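Local coordinates for protein tryptophane-5-halogenase (PDB 5UAO) that catalyses the flavin-dependent chlorination of tryptophan at carbon 5 within a lanthipeptide during the biosynthesis of NAI-107, at residues A[23-28]-A[374-379]; A[355-360]-A[458-463]; A[359-364]-A[388-393]. One frame throughout, in Å; residues are numbered along the deposited sequence.

Near the N terminus, the loop 23-28 leads into strand 31-35 of the large mixed sheet. Contact 1 pins this loop to 374-379, the loop between helices 358-372 and 383-406, and so closes the longest span. Contact 2 joins 355-360, at the start of helix 358-372, to 458-463, where helix 461-471 begins. Contact 3 pairs helix 358-372 with helix 383-406 and closes a short hairpin of helices. Contact 1 crosses both others along the chain. Contacts 2 and 3 share Leu359 and Leu360, and touch where Leu458 and Phe459 pack on Arg393. Both reach the flavin through Leu359. Contact 1 lies apart, its centre about 36 Å from that of contact 2.

Contact 1 (A[23-28]-A[374-379]); sequences DDDPGA and PSSRRD
Asp25 and Gly27 of the N-terminal loop meet Ser376, Arg377 and Arg378 in the loop between two helices. Ala28 and Ser376 form a single beta bridge here, and Asp25 makes an Asx turn. Both segments lack regular structure. The backbone bond runs from Arg377 N to Gly27 O at 2.8 Å and is nearly straight, at 167°. Beside it, Ala28 CA makes a CA-H...O contact with Ser375 O.

The charged contact is a salt bridge. Arg378 NH2 lies 2.8 Å from Asp25 OD2. The carboxylate sits at the guanidinium edge, but the donor comes from above the carboxylate plane, and the two planes are 76° apart. The Arg378 chain bends at chi3 (-42°), which turns its end back to the aspartate. A leucine in place of Asp25 would probably leave Arg378 without this mate and the turn without its side-chain acceptor.

Arg377 is held more loosely here. Its NH1 makes a weak bond to Pro26 O, and Gly27 O lies over one guanidinium face. The stronger partner of this arginine is Asp226. Ser376 OG donates to Asp379 OD2, while Asp379 OD1 forms a salt bridge with Arg477 of the second subunit, so the loop reaches the dimer interface.

Within the Asx turn, Gly27 N meets Asp25 OD1 at 2.7 Å.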
# COMPACT_ATOMS: atom_id res chain seq x y z
N ASP A 23 -16.62 -34.12 0.87
CA ASP A 23 -16.50 -35.50 0.41
C ASP A 23 -17.57 -35.96 -0.61
O ASP A 23 -17.36 -36.94 -1.31
CB ASP A 23 -16.54 -36.44 1.62
CG ASP A 23 -15.30 -36.33 2.48
OD1 ASP A 23 -14.30 -35.75 2.01
OD2 ASP A 23 -15.24 -36.78 3.65
N ASP A 24 -18.58 -35.11 -0.73
CA ASP A 24 -19.81 -35.27 -1.43
C ASP A 24 -19.70 -34.64 -2.78
O ASP A 24 -20.08 -35.18 -3.78
CB ASP A 24 -20.78 -34.37 -0.67
CG ASP A 24 -22.07 -35.02 -0.35
OD1 ASP A 24 -22.13 -35.79 0.63
OD2 ASP A 24 -23.05 -34.70 -1.04
N ASP A 25 -19.17 -33.44 -2.73
CA ASP A 25 -19.02 -32.44 -3.83
C ASP A 25 -18.38 -33.07 -5.06
O ASP A 25 -17.18 -33.40 -5.04
CB ASP A 25 -18.18 -31.23 -3.37
CG ASP A 25 -18.35 -29.98 -4.26
OD1 ASP A 25 -18.96 -30.01 -5.38
OD2 ASP A 25 -17.83 -28.94 -3.81
N PRO A 26 -19.17 -33.25 -6.13
CA PRO A 26 -18.66 -33.79 -7.39
C PRO A 26 -18.07 -32.59 -8.20
O PRO A 26 -17.52 -32.77 -9.29
CB PRO A 26 -19.93 -34.34 -8.04
CG PRO A 26 -20.97 -33.30 -7.67
CD PRO A 26 -20.57 -32.77 -6.29
N GLY A 27 -18.26 -31.40 -7.64
CA GLY A 27 -17.68 -30.14 -8.14
C GLY A 27 -16.34 -29.76 -7.48
O GLY A 27 -15.74 -28.76 -7.85
N ALA A 28 -15.85 -30.55 -6.51
CA ALA A 28 -14.62 -30.18 -5.79
C ALA A 28 -13.38 -30.17 -6.67
O ALA A 28 -13.25 -30.97 -7.56
CB ALA A 28 -14.39 -31.11 -4.60
N PRO A 374 -9.73 -22.10 -5.34
CA PRO A 374 -11.01 -22.52 -4.78
C PRO A 374 -11.04 -23.99 -4.39
O PRO A 374 -10.29 -24.78 -4.90
CB PRO A 374 -12.01 -22.24 -5.90
CG PRO A 374 -11.34 -21.22 -6.78
CD PRO A 374 -9.88 -21.57 -6.72
N SER A 375 -11.93 -24.32 -3.48
CA SER A 375 -12.21 -25.70 -3.08
C SER A 375 -13.02 -26.43 -4.11
O SER A 375 -13.03 -27.65 -4.11
CB SER A 375 -13.08 -25.73 -1.83
OG SER A 375 -12.51 -24.95 -0.83
N SER A 376 -13.74 -25.70 -4.96
CA SER A 376 -14.67 -26.31 -5.88
C SER A 376 -15.00 -25.37 -7.05
O SER A 376 -14.83 -24.15 -6.95
CB SER A 376 -15.97 -26.73 -5.15
OG SER A 376 -16.93 -25.68 -5.14
N ARG A 377 -15.49 -25.94 -8.16
CA ARG A 377 -15.77 -25.15 -9.37
C ARG A 377 -16.98 -24.22 -9.17
O ARG A 377 -17.18 -23.27 -9.91
CB ARG A 377 -15.86 -26.04 -10.62
CG ARG A 377 -14.77 -27.13 -10.64
CD ARG A 377 -14.60 -27.93 -11.93
NE ARG A 377 -14.01 -29.25 -11.64
CZ ARG A 377 -14.72 -30.32 -11.29
NH1 ARG A 377 -16.05 -30.27 -11.20
NH2 ARG A 377 -14.11 -31.47 -11.03
N ARG A 378 -17.77 -24.46 -8.13
CA ARG A 378 -18.89 -23.56 -7.81
C ARG A 378 -18.42 -22.23 -7.11
O ARG A 378 -18.86 -21.15 -7.49
CB ARG A 378 -19.97 -24.33 -7.02
CG ARG A 378 -20.66 -25.42 -7.87
CD ARG A 378 -21.34 -26.54 -7.06
NE ARG A 378 -20.53 -26.96 -5.92
CZ ARG A 378 -20.80 -26.74 -4.62
NH1 ARG A 378 -21.91 -26.12 -4.24
NH2 ARG A 378 -19.96 -27.17 -3.68
N ASP A 379 -17.52 -22.32 -6.13
CA ASP A 379 -16.94 -21.15 -5.41
C ASP A 379 -16.58 -19.90 -6.29
O ASP A 379 -16.22 -20.01 -7.46
CB ASP A 379 -15.68 -21.62 -4.62
CG ASP A 379 -16.01 -22.33 -3.29
OD1 ASP A 379 -16.51 -21.65 -2.36
OD2 ASP A 379 -15.70 -23.55 -3.13

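Contact 2 (A[355-360]-A[458-463]). With FAD (flavin-adenine dinucleotide), chain E.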
# COMPACT_ATOMS: atom_id res chain seq x y z
N GLU A 355 18.43 -7.54 -9.67
CA GLU A 355 18.05 -7.48 -8.22
C GLU A 355 17.56 -8.81 -7.63
O GLU A 355 16.90 -8.84 -6.57
CB GLU A 355 17.00 -6.38 -8.03
CG GLU A 355 17.59 -4.99 -8.17
CD GLU A 355 18.36 -4.53 -6.94
OE1 GLU A 355 18.36 -5.28 -5.93
OE2 GLU A 355 19.03 -3.47 -7.01
N SER A 356 17.84 -9.89 -8.36
CA SER A 356 17.25 -11.25 -8.16
C SER A 356 15.86 -11.33 -7.61
O SER A 356 15.60 -11.79 -6.50
CB SER A 356 18.16 -12.14 -7.32
OG SER A 356 18.76 -11.40 -6.35
N SER A 357 14.95 -10.82 -8.38
CA SER A 357 13.57 -10.87 -8.05
C SER A 357 12.87 -12.13 -8.58
O SER A 357 11.73 -12.33 -8.27
CB SER A 357 12.90 -9.67 -8.71
OG SER A 357 13.36 -9.55 -10.02
N GLY A 358 13.51 -12.96 -9.41
CA GLY A 358 12.82 -14.10 -10.05
C GLY A 358 12.15 -15.05 -9.07
O GLY A 358 10.92 -15.27 -9.15
N LEU A 359 12.94 -15.60 -8.15
CA LEU A 359 12.49 -16.54 -7.12
C LEU A 359 11.50 -15.88 -6.14
O LEU A 359 10.51 -16.49 -5.69
CB LEU A 359 13.65 -17.16 -6.38
CG LEU A 359 14.09 -18.56 -6.88
CD1 LEU A 359 14.04 -18.68 -8.34
CD2 LEU A 359 15.48 -19.00 -6.46
N LEU A 360 11.75 -14.63 -5.82
CA LEU A 360 10.82 -13.88 -5.01
C LEU A 360 9.47 -13.84 -5.63
O LEU A 360 8.46 -14.00 -4.96
CB LEU A 360 11.33 -12.43 -4.85
CG LEU A 360 10.39 -11.41 -4.19
CD1 LEU A 360 10.02 -11.79 -2.76
CD2 LEU A 360 11.01 -10.04 -4.14
N LEU A 458 7.78 -3.34 -3.13
CA LEU A 458 7.47 -3.72 -1.78
C LEU A 458 8.63 -4.35 -1.08
O LEU A 458 8.88 -4.05 0.10
CB LEU A 458 6.35 -4.73 -1.81
CG LEU A 458 5.75 -5.05 -0.44
CD1 LEU A 458 5.21 -3.76 0.21
CD2 LEU A 458 4.68 -6.12 -0.66
N PHE A 459 9.34 -5.26 -1.73
CA PHE A 459 10.41 -5.88 -0.97
C PHE A 459 11.61 -4.92 -0.84
O PHE A 459 12.20 -4.83 0.20
CB PHE A 459 10.89 -7.21 -1.59
CG PHE A 459 12.12 -7.69 -0.96
CD1 PHE A 459 12.07 -8.28 0.31
CD2 PHE A 459 13.36 -7.48 -1.55
CE1 PHE A 459 13.24 -8.72 0.95
CE2 PHE A 459 14.54 -7.87 -0.88
CZ PHE A 459 14.47 -8.46 0.37
N TYR A 460 11.97 -4.24 -1.92
CA TYR A 460 13.24 -3.48 -2.04
C TYR A 460 13.10 -2.11 -1.36
O TYR A 460 14.07 -1.60 -0.79
CB TYR A 460 13.62 -3.35 -3.55
CG TYR A 460 13.85 -4.68 -4.20
CD1 TYR A 460 15.09 -5.31 -4.15
CD2 TYR A 460 12.80 -5.34 -4.88
CE1 TYR A 460 15.28 -6.60 -4.72
CE2 TYR A 460 12.98 -6.57 -5.45
CZ TYR A 460 14.20 -7.23 -5.34
OH TYR A 460 14.35 -8.44 -5.96
N GLY A 461 11.93 -1.49 -1.51
CA GLY A 461 11.52 -0.34 -0.71
C GLY A 461 12.21 0.93 -1.12
O GLY A 461 13.03 0.96 -2.07
N LEU A 462 11.88 2.00 -0.41
CA LEU A 462 12.47 3.28 -0.61
C LEU A 462 13.96 3.22 -0.37
O LEU A 462 14.71 3.94 -1.04
CB LEU A 462 11.91 4.33 0.35
CG LEU A 462 10.57 4.87 -0.02
CD1 LEU A 462 10.21 5.85 1.06
CD2 LEU A 462 10.62 5.52 -1.41
N GLU A 463 14.38 2.40 0.59
CA GLU A 463 15.82 2.26 0.88
C GLU A 463 16.59 1.75 -0.35
O GLU A 463 17.70 2.17 -0.62
CB GLU A 463 16.07 1.40 2.18
CG GLU A 463 15.60 -0.04 2.21
CD GLU A 463 14.09 -0.25 2.51
OE1 GLU A 463 13.34 0.75 2.54
OE2 GLU A 463 13.63 -1.42 2.71
PA FAD E . 12.10 -23.19 -16.83
O1A FAD E . 13.28 -23.38 -15.88
O2A FAD E . 12.26 -22.66 -18.27
O5B FAD E . 11.21 -24.53 -16.85
C5B FAD E . 10.21 -24.84 -17.80
C4B FAD E . 9.79 -26.28 -17.56
O4B FAD E . 8.64 -26.38 -18.41
C3B FAD E . 10.76 -27.40 -17.98
O3B FAD E . 10.79 -28.55 -16.99
C2B FAD E . 10.20 -27.88 -19.32
O2B FAD E . 10.51 -29.29 -19.68
C1B FAD E . 8.71 -27.63 -19.10
N9A FAD E . 7.97 -27.59 -20.38
C8A FAD E . 8.02 -26.60 -21.32
N7A FAD E . 7.18 -26.91 -22.35
C5A FAD E . 6.63 -28.11 -22.06
C6A FAD E . 5.72 -29.02 -22.76
N6A FAD E . 5.22 -28.66 -23.98
N1A FAD E . 5.38 -30.14 -22.14
C2A FAD E . 5.84 -30.48 -20.92
N3A FAD E . 6.70 -29.71 -20.25
C4A FAD E . 7.11 -28.54 -20.77
N1 FAD E . 15.95 -15.70 -10.62
C2 FAD E . 16.44 -15.47 -9.36
O2 FAD E . 15.68 -15.57 -8.34
N3 FAD E . 17.75 -15.16 -9.15
C4 FAD E . 18.65 -15.05 -10.15
O4 FAD E . 19.85 -14.74 -9.85
C4X FAD E . 18.17 -15.30 -11.55
N5 FAD E . 18.96 -15.15 -12.65
C5X FAD E . 18.51 -15.37 -13.90
C6 FAD E . 19.37 -15.21 -14.98
C7 FAD E . 18.94 -15.39 -16.28
C7M FAD E . 19.85 -15.25 -17.47
C8 FAD E . 17.56 -15.82 -16.53
C8M FAD E . 17.11 -16.02 -17.96
C9 FAD E . 16.70 -15.97 -15.47
C9A FAD E . 17.08 -15.75 -14.14
N10 FAD E . 16.18 -15.89 -13.03
C10 FAD E . 16.72 -15.64 -11.73
C1' FAD E . 14.76 -16.35 -13.09
C2' FAD E . 14.86 -17.87 -12.59
O2' FAD E . 15.87 -18.39 -13.46
C3' FAD E . 13.94 -19.13 -12.81
O3' FAD E . 14.45 -20.50 -12.61
C4' FAD E . 13.82 -19.36 -14.28
O4' FAD E . 14.45 -18.29 -15.04
C5' FAD E . 12.34 -19.69 -14.52
O5' FAD E . 12.04 -20.96 -14.01
P FAD E . 10.76 -21.67 -14.75
O1P FAD E . 9.67 -20.70 -14.90
O2P FAD E . 10.53 -22.87 -13.85
O3P FAD E . 11.09 -22.05 -16.24
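Glu355 O lies at the edge of the Tyr460 ring, near its plane. Phe459 CD2 sits over the centre of one face of the Tyr460 ring, 3.6 Å above the plane. The neighbouring Phe459 ring has Tyr460 CD2 at its own edge. Leu360 CD2 approaches both rings obliquely, and its distance to Phe459 CB is 3.8 Å. Phe400 of helix 383-406 also meets the Tyr460 ring.

The hydroxyl carries the polar contact. Tyr460 OH donates to Glu355 O at 2.7 Å, from above the carbonyl plane (45° out of it). Ser357 CA and CB pack against the hydroxyl, each 3.3 Å from Tyr460 OH. The bond to Glu355 O ties the phenol end to the segment leading into helix 358-372 and probably limits movement of the ring.

Glu355 also runs alongside the ring. Its chain bends at chi2 (-78°), which brings OE1 to 3.6 Å from Tyr460 CE1. The carboxylate plane stands 73° from the ring plane. The other carboxylate oxygen, OE2, is hydrogen-bonded to His404 of helix 383-406.

The segment held by Tyr460 leads straight to the cofactor. Leu359 N donates to FAD O2 at 2.7 Å. Ser356 CB lies near FAD N3, and Gly358 passes so close to the flavin that a side chain there would collide with FAD N1. A backbone amide in the first turn of a helix, donating to O2 of the isoalloxazine, is consistent with the flavin site of flavin-dependent halogenases.

Contact 3 (A[359-364]-A[388-393]). With FAD (flavin-adenine dinucleotide), chain E.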
# COMPACT_ATOMS: atom_id res chain seq x y z
N LEU A 359 12.94 -15.60 -8.15
CA LEU A 359 12.49 -16.54 -7.12
C LEU A 359 11.50 -15.88 -6.14
O LEU A 359 10.51 -16.49 -5.69
CB LEU A 359 13.65 -17.16 -6.38
CG LEU A 359 14.09 -18.56 -6.88
CD1 LEU A 359 14.04 -18.68 -8.34
CD2 LEU A 359 15.48 -19.00 -6.46
N LEU A 360 11.75 -14.63 -5.82
CA LEU A 360 10.82 -13.88 -5.01
C LEU A 360 9.47 -13.84 -5.63
O LEU A 360 8.46 -14.00 -4.96
CB LEU A 360 11.33 -12.43 -4.85
CG LEU A 360 10.39 -11.41 -4.19
CD1 LEU A 360 10.02 -11.79 -2.76
CD2 LEU A 360 11.01 -10.04 -4.14
N MET A 361 9.40 -13.52 -6.92
CA MET A 361 8.12 -13.44 -7.59
C MET A 361 7.42 -14.77 -7.83
O MET A 361 6.16 -14.82 -7.96
CB MET A 361 8.28 -12.64 -8.87
CG MET A 361 8.49 -11.16 -8.59
SD MET A 361 7.46 -10.35 -7.29
CE MET A 361 5.79 -10.55 -7.97
N ILE A 362 8.23 -15.82 -7.97
CA ILE A 362 7.70 -17.16 -8.02
C ILE A 362 7.05 -17.39 -6.66
O ILE A 362 5.88 -17.81 -6.59
CB ILE A 362 8.76 -18.22 -8.31
CG1 ILE A 362 9.02 -18.25 -9.81
CG2 ILE A 362 8.30 -19.60 -7.82
CD1 ILE A 362 10.31 -18.89 -10.25
N ALA A 363 7.80 -17.13 -5.58
CA ALA A 363 7.27 -17.42 -4.24
C ALA A 363 5.95 -16.63 -3.98
O ALA A 363 4.95 -17.11 -3.34
CB ALA A 363 8.31 -17.09 -3.20
N THR A 364 5.92 -15.39 -4.42
CA THR A 364 4.74 -14.57 -4.25
C THR A 364 3.55 -15.12 -5.03
O THR A 364 2.44 -15.20 -4.48
CB THR A 364 5.02 -13.10 -4.78
OG1 THR A 364 6.14 -12.51 -4.09
CG2 THR A 364 3.84 -12.26 -4.61
N GLN A 388 -4.24 -8.28 -10.58
CA GLN A 388 -3.88 -6.92 -10.21
C GLN A 388 -2.73 -6.85 -9.24
O GLN A 388 -1.90 -5.98 -9.34
CB GLN A 388 -5.12 -6.20 -9.60
CG GLN A 388 -6.15 -5.88 -10.65
CD GLN A 388 -7.44 -5.29 -10.05
OE1 GLN A 388 -7.62 -5.25 -8.82
NE2 GLN A 388 -8.36 -4.90 -10.92
N ALA A 389 -2.65 -7.77 -8.29
CA ALA A 389 -1.59 -7.74 -7.31
C ALA A 389 -0.27 -8.06 -7.99
O ALA A 389 0.77 -7.38 -7.75
CB ALA A 389 -1.85 -8.74 -6.18
N LEU A 390 -0.30 -9.08 -8.84
CA LEU A 390 0.93 -9.44 -9.56
C LEU A 390 1.40 -8.39 -10.56
O LEU A 390 2.61 -8.10 -10.65
CB LEU A 390 0.79 -10.82 -10.23
CG LEU A 390 0.94 -11.97 -9.22
CD1 LEU A 390 0.36 -13.28 -9.76
CD2 LEU A 390 2.38 -12.12 -8.76
N ALA A 391 0.48 -7.83 -11.32
CA ALA A 391 0.85 -6.77 -12.25
C ALA A 391 1.52 -5.61 -11.47
O ALA A 391 2.46 -4.99 -11.96
CB ALA A 391 -0.39 -6.22 -12.99
N HIS A 392 0.97 -5.24 -10.33
CA HIS A 392 1.46 -4.04 -9.63
C HIS A 392 2.91 -4.30 -9.09
O HIS A 392 3.81 -3.46 -9.16
CB HIS A 392 0.51 -3.73 -8.45
CG HIS A 392 0.99 -2.64 -7.56
ND1 HIS A 392 1.01 -1.32 -7.96
CD2 HIS A 392 1.52 -2.66 -6.32
CE1 HIS A 392 1.49 -0.57 -6.99
NE2 HIS A 392 1.80 -1.36 -5.97
N ARG A 393 3.11 -5.49 -8.55
CA ARG A 393 4.40 -5.89 -8.01
C ARG A 393 5.45 -5.95 -9.13
O ARG A 393 6.52 -5.39 -8.98
CB ARG A 393 4.29 -7.25 -7.28
CG ARG A 393 3.90 -7.07 -5.80
CD ARG A 393 5.19 -6.85 -4.91
NE ARG A 393 5.21 -8.00 -4.01
CZ ARG A 393 6.22 -8.67 -3.57
NH1 ARG A 393 7.48 -8.34 -3.78
NH2 ARG A 393 5.93 -9.72 -2.82
PA FAD E . 12.10 -23.19 -16.83
O1A FAD E . 13.28 -23.38 -15.88
O2A FAD E . 12.26 -22.66 -18.27
O5B FAD E . 11.21 -24.53 -16.85
C5B FAD E . 10.21 -24.84 -17.80
C4B FAD E . 9.79 -26.28 -17.56
O4B FAD E . 8.64 -26.38 -18.41
C3B FAD E . 10.76 -27.40 -17.98
O3B FAD E . 10.79 -28.55 -16.99
C2B FAD E . 10.20 -27.88 -19.32
O2B FAD E . 10.51 -29.29 -19.68
C1B FAD E . 8.71 -27.63 -19.10
N9A FAD E . 7.97 -27.59 -20.38
C8A FAD E . 8.02 -26.60 -21.32
N7A FAD E . 7.18 -26.91 -22.35
C5A FAD E . 6.63 -28.11 -22.06
C6A FAD E . 5.72 -29.02 -22.76
N6A FAD E . 5.22 -28.66 -23.98
N1A FAD E . 5.38 -30.14 -22.14
C2A FAD E . 5.84 -30.48 -20.92
N3A FAD E . 6.70 -29.71 -20.25
C4A FAD E . 7.11 -28.54 -20.77
N1 FAD E . 15.95 -15.70 -10.62
C2 FAD E . 16.44 -15.47 -9.36
O2 FAD E . 15.68 -15.57 -8.34
N3 FAD E . 17.75 -15.16 -9.15
C4 FAD E . 18.65 -15.05 -10.15
O4 FAD E . 19.85 -14.74 -9.85
C4X FAD E . 18.17 -15.30 -11.55
N5 FAD E . 18.96 -15.15 -12.65
C5X FAD E . 18.51 -15.37 -13.90
C6 FAD E . 19.37 -15.21 -14.98
C7 FAD E . 18.94 -15.39 -16.28
C7M FAD E . 19.85 -15.25 -17.47
C8 FAD E . 17.56 -15.82 -16.53
C8M FAD E . 17.11 -16.02 -17.96
C9 FAD E . 16.70 -15.97 -15.47
C9A FAD E . 17.08 -15.75 -14.14
N10 FAD E . 16.18 -15.89 -13.03
C10 FAD E . 16.72 -15.64 -11.73
C1' FAD E . 14.76 -16.35 -13.09
C2' FAD E . 14.86 -17.87 -12.59
O2' FAD E . 15.87 -18.39 -13.46
C3' FAD E . 13.94 -19.13 -12.81
O3' FAD E . 14.45 -20.50 -12.61
C4' FAD E . 13.82 -19.36 -14.28
O4' FAD E . 14.45 -18.29 -15.04
C5' FAD E . 12.34 -19.69 -14.52
O5' FAD E . 12.04 -20.96 -14.01
P FAD E . 10.76 -21.67 -14.75
O1P FAD E . 9.67 -20.70 -14.90
O2P FAD E . 10.53 -22.87 -13.85
O3P FAD E . 11.09 -22.05 -16.24
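Met361 and Leu390 make the apolar part of this contact; they lie alongside each other, pointing opposite ways. Met361 CE lies 3.8 Å from Leu390 CD2 and 3.7 Å from Arg393 CB. The methionine chain is bent at chi2 (-43°) and chi3 (-63°), which brings the methyl round to the opposing helix. Trp394 and Ile397 of helix 383-406 also pack on Met361.

Helix 358-372 and the next helix, 383-406, form an antiparallel helical hairpin here. The first helix carries Leu359 of the FAD pocket. The segment directions are 166° apart, with 11.5 Å between their axes at closest approach. At that spacing, contact is made largely by the ends of long side chains.

Arg393 reaches across. Its guanidinium has Met361 SD over one face, 4.0 Å above the plane and off its centre. At its edge, Leu360 CD2 lies 3.9 Å from Arg393 NH1.

The polar contacts centre on Thr364. Its OG1 lies 3.1 Å from Arg393 NH2, but the angle is too poor for a hydrogen bond. The hydroxyl instead donates to Leu360 O at 2.9 Å. That carbonyl also accepts the helical bond from Thr364 N, and the two donors reach it from opposite faces of its plane.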